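Local coordinates for polyporopepsin (Irpex lacteus, PDB 1WKR), which cleaves peptide bonds as a pepsin-like aspartic endopeptidase of broad specificity and clots milk, and is captured here with a bound peptide inhibitor, pepstatin, at residues Ile210-Thr213 and Gly214-Leu217; Leu310-Leu313 and Glu314-Ser318. All blocks are in the same frame, centred on the assembly; numbering follows the deposited sequence.

How the interactions relate
From the N terminus, interaction 1 comes first: the chain leaves strand 207-211 and turns through 212-215, carrying the active-site Asp212 into the loop that leads to strand 218-220. Interaction 2 opens only after the first has closed, where the short helix 310-313 gives way to strand 316-321. The two contacts are therefore in series, neither nested nor crossing, yet they touch in space, with centres about 9 Å apart. Thr215 O and Leu310 N lie 2.7 Å apart in a probable hydrogen bond, and Thr213 CG2 packs on Leu313 CD1. Together they tie the active-site loop to the helix and to the strand that follows it.

Interaction 1. Residues Ile210-Thr213 and Gly214-Leu217; sequences IVDT and GTTL
Asp212, Gly214 and Thr215 form a tight local contact, a type I beta turn from Asp212 to Thr215 that shapes the active-site loop following strand 207-211. The turn is the Asp-Thr-Gly motif of pepsin-like proteases, and Asp212 is one of the two catalytic aspartates. Thr215 N donates to Asp212 O over 3.3 Å, nearly straight at the hydrogen (169°) although it arrives from above the carbonyl plane. CG anti to the backbone N (chi1 -175°) puts the Asp212 carboxylate against Gly214 N and the Thr215 side chain, which the Asp212 side chain crosses at about a right angle. There its two oxygens are held separately: Gly214 N gives a bent bond to OD1 of Asp212 (2.8 Å), and Thr215 OG1 donates to OD2 of Asp212 (2.9 Å). Both donors stand well out of the carboxylate plane on the same side of it, and together they probably restrain the group's rotation. OD2 also binds a modified side chain of the bound peptide, while OD1 lies close to OD1 of Asp32, the other catalytic aspartate. The Thr213 hydroxyl faces the other lobe and is hydrogen-bonded to Val31 O and Thr33 N, with Thr33 OG1 returning a bond to Val211 O, the fireman's grip of this family. Around the loop, Ile307 of strand 306-308 touches Asp212 and Thr215, whereas Val211 rests on Leu313 of helix 310-313 and, with Thr213, on Tyr320 of strand 316-321.

Interaction 2. Residues Leu310-Leu313 and Glu314-Ser318; sequences LTFL and ERFYS
Phe312 carries its ring anti to the backbone N (chi1 177°), while in Phe316 CG is anti to the carbonyl carbon (chi1 -61°), and these settings bring the two rings together across the end of the helix. CD2 of Phe316 lies over one face of the Phe312 ring, displaced toward its rim and 3.6 Å from Phe312 CZ; the planes are tilted by 33°. On another side of the helix the extended Glu314 side chain runs back over Leu310, its CD 3.5 Å from Leu310 CD2, and its OE2 is hydrogen-bonded to Asn9 ND2. An alanine in place of Glu314 would remove this cover from Leu310 CD2 and is likely to leave the Asn9 amide without its carboxylate partner. The backbone closes the helix with Glu314 N to Leu310 O (2.9 Å) and Arg315 N to Phe312 O (3.0 Å), followed by a weak bond from Phe316 N to Leu313 O. Further on, Leu313 CD2 meets Ser318 OG at 3.6 Å; that hydroxyl is hydrogen-bonded to Tyr320. The short helix packs against the Asp212 loop, and the chain then turns into strand 316-321, between strands 142-146 and 326-331 of the antiparallel interlobe sheet of the pepsin fold.

Interaction 1. Residues Ile210-Thr213 and Gly214-Leu217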
loop_
_atom_site.group_PDB
_atom_site.type_symbol
_atom_site.label_atom_id
_atom_site.label_comp_id
_atom_site.label_asym_id
_atom_site.label_seq_id
_atom_site.Cartn_x
_atom_site.Cartn_y
_atom_site.Cartn_z
ATOM N N ILE A 210 8.016 6.707 -1.202
ATOM C CA ILE A 210 7.721 5.326 -0.849
ATOM C C ILE A 210 6.644 4.710 -1.699
ATOM O O ILE A 210 5.886 5.416 -2.370
ATOM C CB ILE A 210 7.362 5.191 0.664
ATOM C CG1 ILE A 210 5.952 5.738 0.967
ATOM C CG2 ILE A 210 8.428 5.883 1.532
ATOM C CD1 ILE A 210 5.456 5.457 2.389
ATOM N N VAL A 211 6.612 3.387 -1.701
ATOM C CA VAL A 211 5.580 2.584 -2.401
ATOM C C VAL A 211 4.730 1.962 -1.342
ATOM O O VAL A 211 5.229 1.171 -0.509
ATOM C CB VAL A 211 6.263 1.545 -3.310
ATOM C CG1 VAL A 211 5.178 0.743 -4.039
ATOM C CG2 VAL A 211 7.221 2.197 -4.294
ATOM N N ASP A 212 3.453 2.298 -1.327
ATOM C CA ASP A 212 2.604 2.000 -0.166
ATOM C C ASP A 212 1.230 1.517 -0.640
ATOM O O ASP A 212 0.387 2.305 -1.050
ATOM C CB ASP A 212 2.482 3.242 0.716
ATOM C CG ASP A 212 1.741 2.953 1.951
ATOM O OD1 ASP A 212 1.369 1.799 2.257
ATOM O OD2 ASP A 212 1.477 3.942 2.777
ATOM N N THR A 213 0.972 0.224 -0.460
ATOM C CA THR A 213 -0.332 -0.348 -0.745
ATOM C C THR A 213 -1.444 0.251 0.098
ATOM O O THR A 213 -2.609 0.152 -0.290
ATOM C CB THR A 213 -0.326 -1.874 -0.527
ATOM O OG1 THR A 213 0.061 -2.154 0.832
ATOM C CG2 THR A 213 0.662 -2.613 -1.475
ATOM N N GLY A 214 -1.100 0.772 1.299
ATOM C CA GLY A 214 -2.067 1.298 2.279
ATOM C C GLY A 214 -2.236 2.784 2.215
ATOM O O GLY A 214 -2.791 3.401 3.151
ATOM N N THR A 215 -1.749 3.439 1.144
ATOM C CA THR A 215 -2.167 4.833 0.824
ATOM C C THR A 215 -3.021 4.730 -0.428
ATOM O O THR A 215 -2.605 4.140 -1.426
ATOM C CB THR A 215 -0.961 5.727 0.596
ATOM O OG1 THR A 215 -0.312 5.969 1.856
ATOM C CG2 THR A 215 -1.343 7.089 0.040
ATOM N N THR A 216 -4.219 5.311 -0.416
ATOM C CA THR A 216 -5.118 5.170 -1.552
ATOM C C THR A 216 -4.564 5.891 -2.783
ATOM O O THR A 216 -4.447 5.338 -3.885
ATOM C CB THR A 216 -6.502 5.739 -1.248
ATOM O OG1 THR A 216 -6.986 5.181 -0.025
ATOM C CG2 THR A 216 -7.497 5.412 -2.362
ATOM N N LEU A 217 -4.316 7.185 -2.633
ATOM C CA LEU A 217 -3.983 8.060 -3.732
ATOM C C LEU A 217 -2.506 7.933 -4.128
ATOM O O LEU A 217 -1.703 7.347 -3.413
ATOM C CB LEU A 217 -4.304 9.526 -3.321
ATOM C CG LEU A 217 -5.777 9.783 -3.013
ATOM C CD1 LEU A 217 -6.009 11.282 -2.813
ATOM C CD2 LEU A 217 -6.760 9.268 -4.086
#

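Interaction 2. Residues Leu310-Leu313 and Glu314-Ser318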
loop_
_atom_site.group_PDB
_atom_site.type_symbol
_atom_site.label_atom_id
_atom_site.label_comp_id
_atom_site.label_asym_id
_atom_site.label_seq_id
_atom_site.Cartn_x
_atom_site.Cartn_y
_atom_site.Cartn_z
ATOM N N LEU A 310 -2.100 2.734 -3.712
ATOM C CA LEU A 310 -2.954 1.686 -4.313
ATOM C C LEU A 310 -3.362 2.010 -5.723
ATOM O O LEU A 310 -3.358 1.131 -6.567
ATOM C CB LEU A 310 -4.212 1.569 -3.388
ATOM C CG LEU A 310 -5.293 0.595 -3.831
ATOM C CD1 LEU A 310 -6.092 0.188 -2.583
ATOM C CD2 LEU A 310 -6.242 1.210 -4.853
ATOM N N THR A 311 -3.671 3.273 -6.027
ATOM C CA THR A 311 -4.155 3.656 -7.335
ATOM C C THR A 311 -3.053 3.550 -8.370
ATOM O O THR A 311 -3.339 3.305 -9.559
ATOM C CB THR A 311 -4.770 5.057 -7.315
ATOM O OG1 THR A 311 -3.847 5.977 -6.621
ATOM C CG2 THR A 311 -6.143 5.083 -6.653
ATOM N N PHE A 312 -1.784 3.702 -7.980
ATOM C CA PHE A 312 -0.663 3.442 -8.862
ATOM C C PHE A 312 -0.470 1.934 -9.022
ATOM O O PHE A 312 -0.280 1.425 -10.162
ATOM C CB PHE A 312 0.595 4.096 -8.228
ATOM C CG PHE A 312 1.895 3.851 -8.988
ATOM C CD1 PHE A 312 2.695 2.754 -8.695
ATOM C CD2 PHE A 312 2.345 4.738 -9.948
ATOM C CE1 PHE A 312 3.889 2.543 -9.346
ATOM C CE2 PHE A 312 3.572 4.512 -10.606
ATOM C CZ PHE A 312 4.306 3.389 -10.300
ATOM N N LEU A 313 -0.530 1.187 -7.921
ATOM C CA LEU A 313 -0.268 -0.245 -7.935
ATOM C C LEU A 313 -1.349 -1.050 -8.580
ATOM O O LEU A 313 -1.149 -2.203 -8.958
ATOM C CB LEU A 313 -0.014 -0.710 -6.507
ATOM C CG LEU A 313 1.220 -0.072 -5.862
ATOM C CD1 LEU A 313 1.271 -0.356 -4.374
ATOM C CD2 LEU A 313 2.496 -0.548 -6.539
ATOM N N GLU A 314 -2.568 -0.479 -8.786
ATOM C CA GLU A 314 -3.558 -1.123 -9.623
ATOM C C GLU A 314 -3.091 -1.303 -11.066
ATOM O O GLU A 314 -3.667 -2.088 -11.815
ATOM C CB GLU A 314 -4.888 -0.371 -9.589
ATOM C CG GLU A 314 -5.683 -0.547 -8.307
ATOM C CD GLU A 314 -6.894 0.334 -8.228
ATOM O OE1 GLU A 314 -6.756 1.535 -8.583
ATOM O OE2 GLU A 314 -7.964 -0.101 -7.818
ATOM N N ARG A 315 -2.058 -0.550 -11.453
ATOM C CA ARG A 315 -1.521 -0.575 -12.814
ATOM C C ARG A 315 -0.151 -1.211 -12.923
ATOM O O ARG A 315 0.321 -1.394 -14.056
ATOM C CB ARG A 315 -1.502 0.832 -13.371
ATOM C CG ARG A 315 -2.856 1.531 -13.418
ATOM C CD ARG A 315 -3.832 0.872 -14.356
ATOM N NE ARG A 315 -5.182 1.481 -14.370
ATOM C CZ ARG A 315 -5.808 1.825 -15.462
ATOM N NH1 ARG A 315 -5.260 1.855 -16.684
ATOM N NH2 ARG A 315 -7.092 2.263 -15.342
ATOM N N PHE A 316 0.526 -1.537 -11.819
ATOM C CA PHE A 316 1.883 -2.087 -11.837
ATOM C C PHE A 316 2.009 -3.158 -10.828
ATOM O O PHE A 316 1.596 -3.000 -9.652
ATOM C CB PHE A 316 2.905 -0.972 -11.594
ATOM C CG PHE A 316 2.843 0.105 -12.666
ATOM C CD1 PHE A 316 3.399 -0.135 -13.917
ATOM C CD2 PHE A 316 2.209 1.310 -12.435
ATOM C CE1 PHE A 316 3.296 0.776 -14.913
ATOM C CE2 PHE A 316 2.130 2.244 -13.473
ATOM C CZ PHE A 316 2.651 1.959 -14.682
ATOM N N TYR A 317 2.641 -4.254 -11.182
ATOM C CA TYR A 317 2.972 -5.345 -10.250
ATOM C C TYR A 317 4.165 -4.896 -9.398
ATOM O O TYR A 317 5.100 -4.281 -9.949
ATOM C CB TYR A 317 3.362 -6.590 -11.051
ATOM C CG TYR A 317 3.551 -7.843 -10.232
ATOM C CD1 TYR A 317 2.481 -8.407 -9.532
ATOM C CD2 TYR A 317 4.769 -8.519 -10.198
ATOM C CE1 TYR A 317 2.604 -9.596 -8.819
ATOM C CE2 TYR A 317 4.875 -9.738 -9.528
ATOM C CZ TYR A 317 3.825 -10.241 -8.861
ATOM O OH TYR A 317 3.935 -11.477 -8.184
ATOM N N SER A 318 4.167 -5.202 -8.115
ATOM C CA SER A 318 5.271 -4.701 -7.222
ATOM C C SER A 318 5.835 -5.824 -6.414
ATOM O O SER A 318 5.163 -6.741 -5.965
ATOM C CB SER A 318 4.744 -3.552 -6.365
ATOM O OG SER A 318 3.592 -3.882 -5.594
#